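DUF1805 domain-containing protein (Thermoplasma acidophilum, PDB 1QW2) is of unknown function and belongs to the DUF1805 family, with a beta/alpha fold that assembles with further copies of itself. Local coordinates at residues A[80-83]-A[84-87]; A[65-68]-A[69-72]. All blocks are in the same frame, centred on the assembly; numbering follows the deposited sequence.

Interaction 1 (A[80-83]-A[84-87]); sequences SQEA and QKVG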
loop_
_atom_site.group_PDB
_atom_site.type_symbol
_atom_site.label_atom_id
_atom_site.label_comp_id
_atom_site.label_asym_id
_atom_site.label_seq_id
_atom_site.Cartn_x
_atom_site.Cartn_y
_atom_site.Cartn_z
ATOM N N SER A 80 21.950 -9.248 12.165
ATOM C CA SER A 80 23.029 -8.619 11.410
ATOM C C SER A 80 24.128 -8.182 12.362
ATOM O O SER A 80 23.931 -8.121 13.578
ATOM C CB SER A 80 22.519 -7.402 10.639
ATOM O OG SER A 80 22.217 -6.335 11.518
ATOM N N GLN A 81 25.288 -7.868 11.803
ATOM C CA GLN A 81 26.408 -7.433 12.622
ATOM C C GLN A 81 26.059 -6.160 13.391
ATOM O O GLN A 81 26.367 -6.048 14.579
ATOM C CB GLN A 81 27.636 -7.211 11.744
ATOM C CG GLN A 81 28.078 -8.470 11.020
ATOM C CD GLN A 81 29.295 -8.252 10.153
ATOM O OE1 GLN A 81 30.411 -8.619 10.525
ATOM N NE2 GLN A 81 29.089 -7.647 8.992
ATOM N N GLU A 82 25.417 -5.200 12.728
ATOM C CA GLU A 82 25.036 -3.961 13.406
ATOM C C GLU A 82 23.977 -4.234 14.477
ATOM O O GLU A 82 23.901 -3.527 15.481
ATOM C CB GLU A 82 24.509 -2.927 12.406
ATOM C CG GLU A 82 25.568 -2.313 11.489
ATOM C CD GLU A 82 26.653 -1.563 12.248
ATOM O OE1 GLU A 82 26.358 -1.000 13.323
ATOM O OE2 GLU A 82 27.802 -1.525 11.759
ATOM N N ALA A 83 23.153 -5.255 14.264
ATOM C CA ALA A 83 22.126 -5.597 15.238
ATOM C C ALA A 83 22.786 -6.217 16.465
ATOM O O ALA A 83 22.386 -5.958 17.600
ATOM C CB ALA A 83 21.119 -6.570 14.627
ATOM N N GLN A 84 23.806 -7.036 16.237
ATOM C CA GLN A 84 24.510 -7.673 17.342
ATOM C C GLN A 84 25.247 -6.626 18.165
ATOM O O GLN A 84 25.384 -6.768 19.381
ATOM C CB GLN A 84 25.497 -8.712 16.810
ATOM C CG GLN A 84 24.826 -9.909 16.156
ATOM C CD GLN A 84 25.823 -10.925 15.636
ATOM O OE1 GLN A 84 26.659 -11.432 16.386
ATOM N NE2 GLN A 84 25.738 -11.231 14.347
ATOM N N LYS A 85 25.715 -5.575 17.502
ATOM C CA LYS A 85 26.428 -4.506 18.194
ATOM C C LYS A 85 25.537 -3.800 19.213
ATOM O O LYS A 85 26.032 -3.272 20.208
ATOM C CB LYS A 85 26.982 -3.496 17.185
ATOM C CG LYS A 85 28.179 -4.017 16.395
ATOM C CD LYS A 85 28.621 -3.035 15.318
ATOM C CE LYS A 85 29.088 -1.714 15.907
ATOM N NZ LYS A 85 29.494 -0.755 14.840
ATOM N N VAL A 86 24.227 -3.788 18.978
ATOM C CA VAL A 86 23.323 -3.143 19.926
ATOM C C VAL A 86 22.682 -4.141 20.886
ATOM O O VAL A 86 21.702 -3.826 21.565
ATOM C CB VAL A 86 22.225 -2.314 19.215
ATOM C CG1 VAL A 86 22.860 -1.152 18.466
ATOM C CG2 VAL A 86 21.429 -3.187 18.270
ATOM N N GLY A 87 23.236 -5.352 20.931
ATOM C CA GLY A 87 22.745 -6.360 21.856
ATOM C C GLY A 87 21.780 -7.423 21.373
ATOM O O GLY A 87 21.388 -8.286 22.157
HETATM O O HOH W 1 27.657 1.195 14.113
#
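Lys85 lies alongside Glu82, one turn on in the short helix 81-85, and both side chains point the same way. From its root, Lys85 CB sits 3.5 Å from Glu82 O. Lys85 CG lies 3.3 Å from Gln81 O, which also accepts the backbone bond from Lys85 N. Lys85 CD comes beside the carboxylate, 3.6 Å from Glu82 OE1. A bend at chi3 (63°) then turns CE and NZ along the acid. Lys85 NZ ends 3.5 Å from Glu82 OE1, a salt bridge that is weak as a hydrogen bond. One water bridges the pair: it donates to Glu82 OE1 and accepts from Lys85 NZ at 2.8 Å.

Both helix ends are capped. Ser80 is the N-cap, and Ser80 OG accepts from Ala83 N at 3.1 Å. At the other end Gly87, with positive phi, is the C-prime residue of a Schellman motif: Ile88 N goes back to Ala83 O, and Gly87 N bonds to Gln84 O at 3.0 Å.

The helix follows strand 78-79. Ser80 OG also bonds to Asp57 O and Ala59 N, and Ser80 packs on helix 49-54. Glu82 and Ala83 rest on Ile58, in the loop leading to strand 59-61.

Interaction 2 (A[65-68]-A[69-72]); sequences VKTL and DDML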
loop_
_atom_site.group_PDB
_atom_site.type_symbol
_atom_site.label_atom_id
_atom_site.label_comp_id
_atom_site.label_asym_id
_atom_site.label_seq_id
_atom_site.Cartn_x
_atom_site.Cartn_y
_atom_site.Cartn_z
ATOM N N VAL A 65 6.809 -17.583 10.015
ATOM C CA VAL A 65 5.818 -16.588 10.402
ATOM C C VAL A 65 4.858 -16.255 9.266
ATOM O O VAL A 65 5.238 -16.264 8.094
ATOM C CB VAL A 65 6.495 -15.281 10.865
ATOM C CG1 VAL A 65 7.397 -15.558 12.052
ATOM C CG2 VAL A 65 7.286 -14.669 9.720
ATOM N N LYS A 66 3.613 -15.961 9.625
ATOM C CA LYS A 66 2.593 -15.622 8.643
ATOM C C LYS A 66 1.824 -14.373 9.058
ATOM O O LYS A 66 1.149 -13.754 8.237
ATOM C CB LYS A 66 1.623 -16.797 8.469
ATOM C CG LYS A 66 2.299 -18.080 8.010
ATOM C CD LYS A 66 1.325 -19.247 7.947
ATOM C CE LYS A 66 2.035 -20.528 7.531
ATOM N NZ LYS A 66 1.126 -21.710 7.544
ATOM N N THR A 67 1.938 -13.995 10.328
ATOM C CA THR A 67 1.236 -12.822 10.842
ATOM C C THR A 67 2.133 -11.958 11.720
ATOM O O THR A 67 3.224 -12.373 12.113
ATOM C CB THR A 67 0.024 -13.230 11.697
ATOM O OG1 THR A 67 0.488 -13.779 12.938
ATOM C CG2 THR A 67 -0.818 -14.271 10.970
ATOM N N LEU A 68 1.659 -10.755 12.026
ATOM C CA LEU A 68 2.400 -9.834 12.877
ATOM C C LEU A 68 2.619 -10.483 14.240
ATOM O O LEU A 68 3.711 -10.415 14.803
ATOM C CB LEU A 68 1.619 -8.531 13.049
ATOM C CG LEU A 68 2.130 -7.568 14.122
ATOM C CD1 LEU A 68 3.551 -7.129 13.798
ATOM C CD2 LEU A 68 1.203 -6.368 14.203
ATOM N N ASP A 69 1.572 -11.113 14.765
ATOM C CA ASP A 69 1.656 -11.783 16.057
ATOM C C ASP A 69 2.734 -12.862 16.046
ATOM O O ASP A 69 3.497 -12.991 17.004
ATOM C CB ASP A 69 0.306 -12.406 16.425
ATOM C CG ASP A 69 -0.709 -11.374 16.877
ATOM O OD1 ASP A 69 -1.878 -11.751 17.106
ATOM O OD2 ASP A 69 -0.341 -10.188 17.010
ATOM N N ASP A 70 2.792 -13.635 14.965
ATOM C CA ASP A 70 3.794 -14.691 14.848
ATOM C C ASP A 70 5.198 -14.097 14.898
ATOM O O ASP A 70 6.085 -14.630 15.565
ATOM C CB ASP A 70 3.633 -15.465 13.535
ATOM C CG ASP A 70 2.391 -16.332 13.514
ATOM O OD1 ASP A 70 2.106 -16.990 14.534
ATOM O OD2 ASP A 70 1.713 -16.369 12.468
HETATM N N MSE A 71 5.394 -12.991 14.188
HETATM C CA MSE A 71 6.699 -12.338 14.156
HETATM C C MSE A 71 7.156 -11.861 15.526
HETATM O O MSE A 71 8.293 -12.099 15.925
HETATM C CB MSE A 71 6.687 -11.142 13.203
HETATM C CG MSE A 71 6.692 -11.506 11.738
HETATM SE SE MSE A 71 7.072 -9.946 10.664
HETATM C CE MSE A 71 8.973 -9.896 10.865
ATOM N N LEU A 72 6.268 -11.178 16.242
ATOM C CA LEU A 72 6.605 -10.657 17.561
ATOM C C LEU A 72 6.935 -11.754 18.568
ATOM O O LEU A 72 7.729 -11.542 19.488
ATOM C CB LEU A 72 5.455 -9.795 18.087
ATOM C CG LEU A 72 5.186 -8.521 17.282
ATOM C CD1 LEU A 72 3.947 -7.824 17.826
ATOM C CD2 LEU A 72 6.398 -7.602 17.355
#
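The backbone turns from an extended Thr67 into helix 68-73, where Met71 N bonds to Thr67 O at 3.1 Å and Leu72 N to Leu68 O. Thr67 is the N-cap and forms a capping box with Asp70. Thr67 OG1 stands between the backbone N and the carbonyl carbon (chi1 72°), facing the first turn, and accepts from Asp70 N at 3.1 Å with a fairly straight bond (160°). Asp70 reaches back. Asp70 OD2 lies 2.9 Å from Thr67 OG1 and takes weak bonds from Thr67 N at 3.2 Å and from Lys66 N. An alanine at Thr67 would remove the hydroxyl and is likely to leave Asp70 N without its cap and the Asp70 carboxylate more loosely held.

Val65 meets selenomethionine Met71 at about a right angle, with Val65 CG2 3.8 Å from Met71 CG. Leu68 CD1 touches Leu72 CG at 4.1 Å, one helical turn apart.

Val65, Leu68 and Met71 pack against the sheet. Val65 and Met71 meet Leu33 of strand 32-36, and Leu68 meets Ile35 of the same strand and Phe22 of strand 18-25. Leu68, Asp69 and Leu72 also pack against Tyr2 of a second subunit.

Overall arrangement
Interaction 2 comes first along the chain, and interaction 1 follows it in series. Both lie within the DUF1805 domain, each at a short helix that begins with a side-chain N-cap. Their centres are 22 Å apart and their nearest atoms about 13 Å, so they do not touch. They sit on opposite sides of the chain's centre. Strand 78-79, an outermost strand of the mixed sheet within this chain, lies between them in sequence. Helix 68-73 packs on strands 18-25 and 32-36 and meets another subunit. Helix 81-85 follows edge strand 78-79 directly, and no other chain of the assembly touches it. Within the assembly, interaction 2 links the sheet to a neighbouring subunit, while interaction 1 has contacts in its own chain alone.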